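Local coordinates for protein oxidoreductase, putative (Neosartorya fumigata, PDB 6SKX) that probably catalyses the NADPH-dependent reductive amination of carbonyl compounds to amines, as a fungal reductive aminase built on a Rossmann-type cofactor-binding domain, at residues S58-I63 with T86-T91. Numbering follows the deposited sequence.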
loop_
_atom_site.group_PDB
_atom_site.type_symbol
_atom_site.label_atom_id
_atom_site.label_comp_id
_atom_site.label_asym_id
_atom_site.label_seq_id
_atom_site.Cartn_x
_atom_site.Cartn_y
_atom_site.Cartn_z
ATOM N N SER A 58 -24.115 -17.900 29.058
ATOM C CA SER A 58 -22.820 -18.616 29.005
ATOM C C SER A 58 -21.781 -17.919 29.878
ATOM O O SER A 58 -21.970 -16.767 30.187
ATOM C CB SER A 58 -22.332 -18.663 27.585
ATOM O OG SER A 58 -21.167 -19.440 27.481
ATOM N N ASP A 59 -20.762 -18.655 30.302
ATOM C CA ASP A 59 -19.592 -18.034 30.980
ATOM C C ASP A 59 -18.644 -17.374 29.955
ATOM O O ASP A 59 -17.831 -16.517 30.382
ATOM C CB ASP A 59 -18.868 -19.069 31.862
ATOM C CG ASP A 59 -19.463 -19.195 33.262
ATOM O OD1 ASP A 59 -20.469 -18.466 33.530
ATOM O OD2 ASP A 59 -18.930 -20.027 34.073
ATOM N N LEU A 60 -18.729 -17.764 28.682
ATOM C CA LEU A 60 -17.892 -17.179 27.601
ATOM C C LEU A 60 -18.755 -16.226 26.772
ATOM O O LEU A 60 -19.630 -16.680 26.058
ATOM C CB LEU A 60 -17.291 -18.298 26.754
ATOM C CG LEU A 60 -16.346 -17.858 25.642
ATOM C CD1 LEU A 60 -15.218 -17.010 26.185
ATOM C CD2 LEU A 60 -15.796 -19.062 24.908
ATOM N N ILE A 61 -18.462 -14.941 26.880
ATOM C CA ILE A 61 -19.195 -13.826 26.260
ATOM C C ILE A 61 -18.284 -13.171 25.221
ATOM O O ILE A 61 -17.207 -12.768 25.603
ATOM C CB ILE A 61 -19.633 -12.891 27.397
ATOM C CG1 ILE A 61 -20.676 -13.589 28.283
ATOM C CG2 ILE A 61 -20.156 -11.571 26.862
ATOM C CD1 ILE A 61 -20.575 -13.111 29.669
ATOM N N ILE A 62 -18.694 -13.170 23.940
ATOM C CA ILE A 62 -17.937 -12.581 22.794
ATOM C C ILE A 62 -18.702 -11.336 22.344
ATOM O O ILE A 62 -19.888 -11.428 21.999
ATOM C CB ILE A 62 -17.777 -13.544 21.605
ATOM C CG1 ILE A 62 -17.413 -14.980 22.007
ATOM C CG2 ILE A 62 -16.786 -12.971 20.609
ATOM C CD1 ILE A 62 -15.987 -15.185 22.315
ATOM N N ILE A 63 -18.064 -10.188 22.426
ATOM C CA ILE A 63 -18.733 -8.906 22.105
ATOM C C ILE A 63 -18.187 -8.418 20.773
ATOM O O ILE A 63 -16.949 -8.301 20.645
ATOM C CB ILE A 63 -18.492 -7.889 23.236
ATOM C CG1 ILE A 63 -18.808 -8.494 24.609
ATOM C CG2 ILE A 63 -19.274 -6.615 22.970
ATOM C CD1 ILE A 63 -18.519 -7.565 25.761
ATOM N N THR A 86 -15.948 -14.723 31.622
ATOM C CA THR A 86 -14.814 -14.382 30.738
ATOM C C THR A 86 -15.336 -13.558 29.557
ATOM O O THR A 86 -16.162 -14.047 28.807
ATOM C CB THR A 86 -14.087 -15.622 30.247
ATOM O OG1 THR A 86 -13.653 -16.346 31.397
ATOM C CG2 THR A 86 -12.933 -15.258 29.332
ATOM N N ILE A 87 -14.868 -12.328 29.421
ATOM C CA ILE A 87 -15.315 -11.397 28.352
ATOM C C ILE A 87 -14.214 -11.310 27.292
ATOM O O ILE A 87 -13.028 -11.104 27.640
ATOM C CB ILE A 87 -15.673 -10.059 28.992
ATOM C CG1 ILE A 87 -16.854 -10.267 29.949
ATOM C CG2 ILE A 87 -15.937 -9.018 27.929
ATOM C CD1 ILE A 87 -17.313 -9.023 30.628
ATOM N N ILE A 88 -14.594 -11.576 26.046
ATOM C CA ILE A 88 -13.721 -11.358 24.868
ATOM C C ILE A 88 -14.331 -10.204 24.079
ATOM O O ILE A 88 -15.388 -10.410 23.462
ATOM C CB ILE A 88 -13.605 -12.629 24.009
ATOM C CG1 ILE A 88 -13.277 -13.885 24.832
ATOM C CG2 ILE A 88 -12.609 -12.372 22.892
ATOM C CD1 ILE A 88 -11.943 -13.873 25.562
ATOM N N ASN A 89 -13.728 -9.018 24.137
ATOM C CA ASN A 89 -14.265 -7.839 23.408
ATOM C C ASN A 89 -13.481 -7.630 22.092
ATOM O O ASN A 89 -12.274 -7.296 22.159
ATOM C CB ASN A 89 -14.287 -6.638 24.342
ATOM C CG ASN A 89 -14.945 -5.423 23.727
ATOM O OD1 ASN A 89 -15.659 -5.523 22.723
ATOM N ND2 ASN A 89 -14.733 -4.279 24.355
ATOM N N LEU A 90 -14.144 -7.857 20.946
ATOM C CA LEU A 90 -13.589 -7.735 19.551
ATOM C C LEU A 90 -14.071 -6.439 18.881
ATOM O O LEU A 90 -13.790 -6.224 17.664
ATOM C CB LEU A 90 -14.020 -8.968 18.736
ATOM C CG LEU A 90 -13.572 -10.303 19.332
ATOM C CD1 LEU A 90 -14.031 -11.472 18.466
ATOM C CD2 LEU A 90 -12.061 -10.349 19.500
ATOM N N THR A 91 -14.749 -5.585 19.644
ATOM C CA THR A 91 -15.167 -4.219 19.233
ATOM C C THR A 91 -13.954 -3.320 18.950
ATOM O O THR A 91 -13.074 -3.173 19.844
ATOM C CB THR A 91 -16.061 -3.606 20.308
ATOM O OG1 THR A 91 -17.045 -4.610 20.588
ATOM C CG2 THR A 91 -16.680 -2.316 19.828
#
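I61 and I63 of strand 60-63 pair with I87 and N89 of strand 86-89 as parallel neighbours in the Rossmann-type NADP-binding domain, the two strands of a beta-alpha-beta unit joined through helix 68-75. Five backbone hydrogen bonds run from D59 O–T86 N to I63 O–L90 N, and the strand directions differ by 17°. On the face of L60, I62, T86 and I88, the side chains of I62 and I88 run alongside each other in the same direction; I62 CD1 rests 3.9 Å from I88 CB. L60 reaches over from the same face, its CG anti to the backbone N (chi1 -177°), and sets CD1 3.9 Å from I88 CG1. Farther along, I62 CG2 meets L90 CD1 at 3.8 Å. Helix 137-147 packs on this face against L60, I62 and T86.

The other face carries I61, I63, I87 and N89. Here I63 turns CG1 beside its own backbone N, and its chain runs on extended to CD1, which comes back obliquely to 3.7 Å from I87 CG2. The CG2 branch of I63 points on toward the C-terminal end of the strands, 3.8 Å from T91 OG1, while V71 of helix 68-75 touches I63. T91 OG1 is hydrogen-bonded to L65 N, part of the NADP(+) site, which holds no cofactor in this chain. N89 holds the turn after its strand: OD1 takes the T91 hydroxyl in its carbonyl plane at 2.7 Å from OG1, and T91 N closes an Asx turn at 3.2 Å from OD1, coming from 52° above that plane.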